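Local structure of D-alanyl-D-alanine carboxypeptidase (Penicillin binding protein) family protein (Francisella tularensis subsp. tularensis, 6OSU) at residues A[214-219]-A[249-254]; A[384-387]-A[393-396]. The protein probably removes the terminal D-alanine from peptidoglycan precursor peptides, as a serine carboxypeptidase of the penicillin-binding protein family. One frame throughout, in Å; residues are numbered along the deposited sequence.

Contact 1. Residues A[214-219]-A[249-254]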
# COMPACT_ATOMS: atom_id res chain seq x y z
N ILE A 214 11.31 -3.68 21.92
CA ILE A 214 10.60 -2.68 22.71
C ILE A 214 9.89 -3.33 23.89
O ILE A 214 9.81 -2.75 24.98
CB ILE A 214 9.63 -1.90 21.81
CG1 ILE A 214 10.40 -0.97 20.87
CG2 ILE A 214 8.63 -1.11 22.64
CD1 ILE A 214 9.52 -0.04 20.06
N ALA A 215 9.39 -4.55 23.69
CA ALA A 215 8.78 -5.29 24.79
C ALA A 215 9.80 -5.58 25.89
O ALA A 215 9.48 -5.52 27.08
CB ALA A 215 8.16 -6.58 24.28
N ASP A 216 11.04 -5.90 25.50
CA ASP A 216 12.09 -6.10 26.50
C ASP A 216 12.40 -4.82 27.25
O ASP A 216 12.82 -4.87 28.42
CB ASP A 216 13.36 -6.66 25.86
CG ASP A 216 13.29 -8.15 25.62
OD1 ASP A 216 13.57 -8.58 24.48
OD2 ASP A 216 12.94 -8.89 26.57
N ARG A 217 12.22 -3.66 26.61
CA ARG A 217 12.46 -2.40 27.31
C ARG A 217 11.37 -2.13 28.33
O ARG A 217 11.66 -1.70 29.45
CB ARG A 217 12.54 -1.24 26.31
CG ARG A 217 12.98 0.06 26.95
CD ARG A 217 12.46 1.28 26.22
NE ARG A 217 12.89 2.51 26.87
CZ ARG A 217 12.53 3.73 26.49
NH1 ARG A 217 12.98 4.79 27.15
NH2 ARG A 217 11.72 3.89 25.46
N LYS A 218 10.11 -2.37 27.97
CA LYS A 218 9.01 -2.13 28.90
C LYS A 218 9.03 -3.09 30.09
O LYS A 218 8.45 -2.76 31.13
CB LYS A 218 7.67 -2.23 28.17
CG LYS A 218 7.43 -1.10 27.16
CD LYS A 218 6.19 -1.37 26.31
CE LYS A 218 6.07 -0.38 25.15
NZ LYS A 218 5.39 0.89 25.53
N GLN A 219 9.68 -4.24 29.96
CA GLN A 219 9.85 -5.13 31.11
C GLN A 219 10.85 -4.55 32.10
O GLN A 219 10.59 -4.51 33.31
CB GLN A 219 10.31 -6.51 30.65
CG GLN A 219 9.32 -7.28 29.80
CD GLN A 219 9.83 -8.66 29.44
OE1 GLN A 219 10.67 -9.22 30.13
NE2 GLN A 219 9.34 -9.20 28.33
N ASN A 249 20.29 -7.02 32.66
CA ASN A 249 21.69 -6.61 32.72
C ASN A 249 22.43 -6.93 31.43
O ASN A 249 23.38 -6.22 31.07
CB ASN A 249 22.37 -7.27 33.92
CG ASN A 249 22.02 -6.61 35.23
OD1 ASN A 249 21.41 -7.22 36.11
ND2 ASN A 249 22.42 -5.35 35.38
N LYS A 250 22.03 -8.00 30.73
CA LYS A 250 22.68 -8.36 29.48
C LYS A 250 22.18 -7.52 28.31
O LYS A 250 22.97 -7.11 27.46
CB LYS A 250 22.46 -9.85 29.18
CG LYS A 250 23.15 -10.33 27.92
CD LYS A 250 22.64 -11.70 27.48
CE LYS A 250 23.00 -12.78 28.49
NZ LYS A 250 24.42 -13.21 28.35
N LEU A 251 20.87 -7.26 28.26
CA LEU A 251 20.31 -6.47 27.17
C LEU A 251 20.60 -4.98 27.33
O LEU A 251 20.76 -4.27 26.33
CB LEU A 251 18.80 -6.70 27.07
CG LEU A 251 18.35 -8.13 26.77
CD1 LEU A 251 16.84 -8.25 26.88
CD2 LEU A 251 18.83 -8.56 25.40
N PHE A 252 20.66 -4.50 28.57
CA PHE A 252 20.97 -3.10 28.87
C PHE A 252 22.12 -3.08 29.86
O PHE A 252 21.91 -2.92 31.07
CB PHE A 252 19.75 -2.37 29.43
CG PHE A 252 18.56 -2.37 28.52
CD1 PHE A 252 18.44 -1.43 27.52
CD2 PHE A 252 17.56 -3.31 28.69
CE1 PHE A 252 17.33 -1.43 26.68
CE2 PHE A 252 16.45 -3.31 27.85
CZ PHE A 252 16.34 -2.37 26.85
N PRO A 253 23.36 -3.25 29.38
CA PRO A 253 24.52 -3.21 30.29
C PRO A 253 24.67 -1.85 30.96
O PRO A 253 23.82 -0.98 30.79
CB PRO A 253 25.71 -3.52 29.37
CG PRO A 253 25.10 -4.20 28.17
CD PRO A 253 23.76 -3.57 28.00
N LYS A 254 25.74 -1.65 31.73
CA LYS A 254 25.97 -0.39 32.41
C LYS A 254 27.01 0.42 31.64
O LYS A 254 28.17 -0.00 31.52
CB LYS A 254 26.41 -0.62 33.86
CG LYS A 254 25.31 -1.20 34.74
CD LYS A 254 25.66 -1.17 36.22
CE LYS A 254 26.39 -2.44 36.65
NZ LYS A 254 26.09 -2.77 38.08
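Phe252 puts one corner of its ring against the backbone of helix 214-220, where CZ lies 3.9 Å from CA of Arg217. The neighbouring ring atom CE2 is 4.0 Å from the carbonyl oxygen of Asp216, which sits at the ring edge near its plane. The phenylalanine thus packs on main chain as well as on the first part of a side chain: CB of Arg217 is 4.0 Å from CZ. Phe252 makes this the buried half of the contact. CG of the arginine is still 4.1 Å from CZ; only beyond it does the chain turn away. With CG anti to the backbone N (chi1 -171°) and the chain extended on to NE, the guanidinium is carried away from 249-254, so the ring meets aliphatic carbons instead of the charge.

The more exposed half, though just as close, is Leu251 against Asp216, both partly exposed. Methyl CD1 of Leu251 sits over the flat face of the Asp216 carboxylate, 3.8 Å from CG and nearly as close to each oxygen, the two side chains crossing at about a right angle. A methyl cannot satisfy a carboxylate; OD2 has a weak, long ion pair with Lys247, whose NZ also hydrogen-bonds OE1 of Gln219.

Phe252 is the first residue to leave helical geometry after helix 242-251. The disulfide Cys220-Cys248 joins the same two helices covalently. Away from the predicted active site, Phe252 is wedged between helix 214-220 and its other neighbours, touching Val203 of strand 201-205, Phe224 of strand 223-224 and Phe258 of strand 258-262.

Contact 2. Residues A[384-387]-A[393-396]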
# COMPACT_ATOMS: atom_id res chain seq x y z
N PRO A 384 -24.90 -3.93 -31.29
CA PRO A 384 -26.18 -3.66 -31.96
C PRO A 384 -26.26 -4.22 -33.37
O PRO A 384 -27.37 -4.39 -33.89
CB PRO A 384 -26.26 -2.12 -31.97
CG PRO A 384 -24.85 -1.67 -31.82
CD PRO A 384 -24.17 -2.70 -30.97
N ASN A 385 -25.13 -4.52 -34.00
CA ASN A 385 -25.09 -5.09 -35.34
C ASN A 385 -24.86 -6.60 -35.31
O ASN A 385 -24.27 -7.16 -36.24
CB ASN A 385 -24.01 -4.41 -36.18
CG ASN A 385 -24.08 -2.90 -36.08
OD1 ASN A 385 -23.17 -2.26 -35.55
ND2 ASN A 385 -25.16 -2.32 -36.58
N LEU A 386 -25.32 -7.27 -34.26
CA LEU A 386 -25.15 -8.71 -34.12
C LEU A 386 -26.29 -9.43 -34.83
O LEU A 386 -27.47 -9.22 -34.50
CB LEU A 386 -25.11 -9.10 -32.65
CG LEU A 386 -24.81 -10.57 -32.37
CD1 LEU A 386 -23.42 -10.93 -32.87
CD2 LEU A 386 -24.95 -10.89 -30.88
N ASN A 387 -25.95 -10.27 -35.80
CA ASN A 387 -26.93 -11.10 -36.49
C ASN A 387 -26.36 -12.50 -36.65
O ASN A 387 -25.14 -12.71 -36.59
CB ASN A 387 -27.33 -10.51 -37.85
CG ASN A 387 -26.17 -9.80 -38.54
OD1 ASN A 387 -25.21 -10.43 -38.97
ND2 ASN A 387 -26.28 -8.48 -38.66
N GLY A 393 -17.48 -19.07 -28.91
CA GLY A 393 -16.24 -18.36 -28.74
C GLY A 393 -16.15 -17.04 -29.47
O GLY A 393 -15.09 -16.42 -29.47
N GLN A 394 -17.24 -16.60 -30.09
CA GLN A 394 -17.29 -15.29 -30.73
C GLN A 394 -17.74 -14.23 -29.72
O GLN A 394 -18.64 -14.47 -28.91
CB GLN A 394 -18.23 -15.33 -31.93
CG GLN A 394 -18.46 -13.99 -32.62
CD GLN A 394 -19.41 -14.11 -33.80
OE1 GLN A 394 -19.52 -15.18 -34.41
NE2 GLN A 394 -20.11 -13.03 -34.11
N THR A 395 -17.10 -13.07 -29.77
CA THR A 395 -17.44 -11.97 -28.87
C THR A 395 -18.71 -11.29 -29.36
O THR A 395 -18.76 -10.78 -30.48
CB THR A 395 -16.29 -10.97 -28.79
OG1 THR A 395 -15.08 -11.66 -28.43
CG2 THR A 395 -16.59 -9.90 -27.76
N VAL A 396 -19.75 -11.28 -28.51
CA VAL A 396 -21.05 -10.76 -28.89
C VAL A 396 -21.42 -9.48 -28.16
O VAL A 396 -22.44 -8.86 -28.52
CB VAL A 396 -22.17 -11.81 -28.69
CG1 VAL A 396 -22.00 -12.95 -29.68
CG2 VAL A 396 -22.15 -12.32 -27.26
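Leu386 lays both its methyl groups against Val396 across the long loop of a beta hairpin. The hairpin joins strands 376-382 and 395-403, antiparallel neighbours in the sheet of the PBP5-type C-terminal domain. Leu386 lies in the connection and Val396 near the start of the returning strand; their CA atoms are 7.0 Å apart, a gap bridged by side chains.

The leucine can be followed outward. Its CB points toward 393-396 but stays beyond contact distance of that segment. CG stands anti to the backbone N (chi1 -175°), which carries the branch point on across the gap without yet making a close approach. The touching is left to the two methyls. CD2 comes within 3.7 Å of CB of Val396 and within 3.8 Å of its CG1, so this methyl covers the base and one branch of the valine. CD1 reaches the same CG1 at 4.0 Å, which leaves that valine methyl facing both arms of the leucine fork. The two side chains cross obliquely. Val396 is buried, and Ile390 of the loop and Val415 of strand 409-417 also pack on it, so Leu386 adds to an apolar cluster at the hairpin end of the sheet. The backbone of Val396 is fixed independently, through hydrogen bonds with Asn383 and Val415.

Gln394 borders this apolar patch. Its side chain, extended beyond CG, runs antiparallel to that of Leu386 as the two pass, and its amide does two different jobs: NE2 lies 4.1 Å from CD1 of Leu386, a plain van der Waals neighbour, whereas OE1 accepts a hydrogen bond from the backbone N of Lys391 within the loop.

Contacts 1 and 2 share no elements and lie on opposite sides of the chain's centre, their own centres about 72 Å apart. Each is partly buried, with a single buried residue, Phe252 in the one and Val396 in the other, and both lie away from the predicted active site. Their chemistry follows their setting. Contact 1 joins helix 214-220 to the end of helix 242-251, and combines an aromatic ring on backbone with a methyl on a carboxylate. Contact 2 ties a hairpin loop to its own returning strand through branched aliphatic side chains, in the antiparallel sheet of the C-terminal domain. A disulfide also joins the two helices of contact 1, whereas the segments of contact 2 are joined through the hairpin itself.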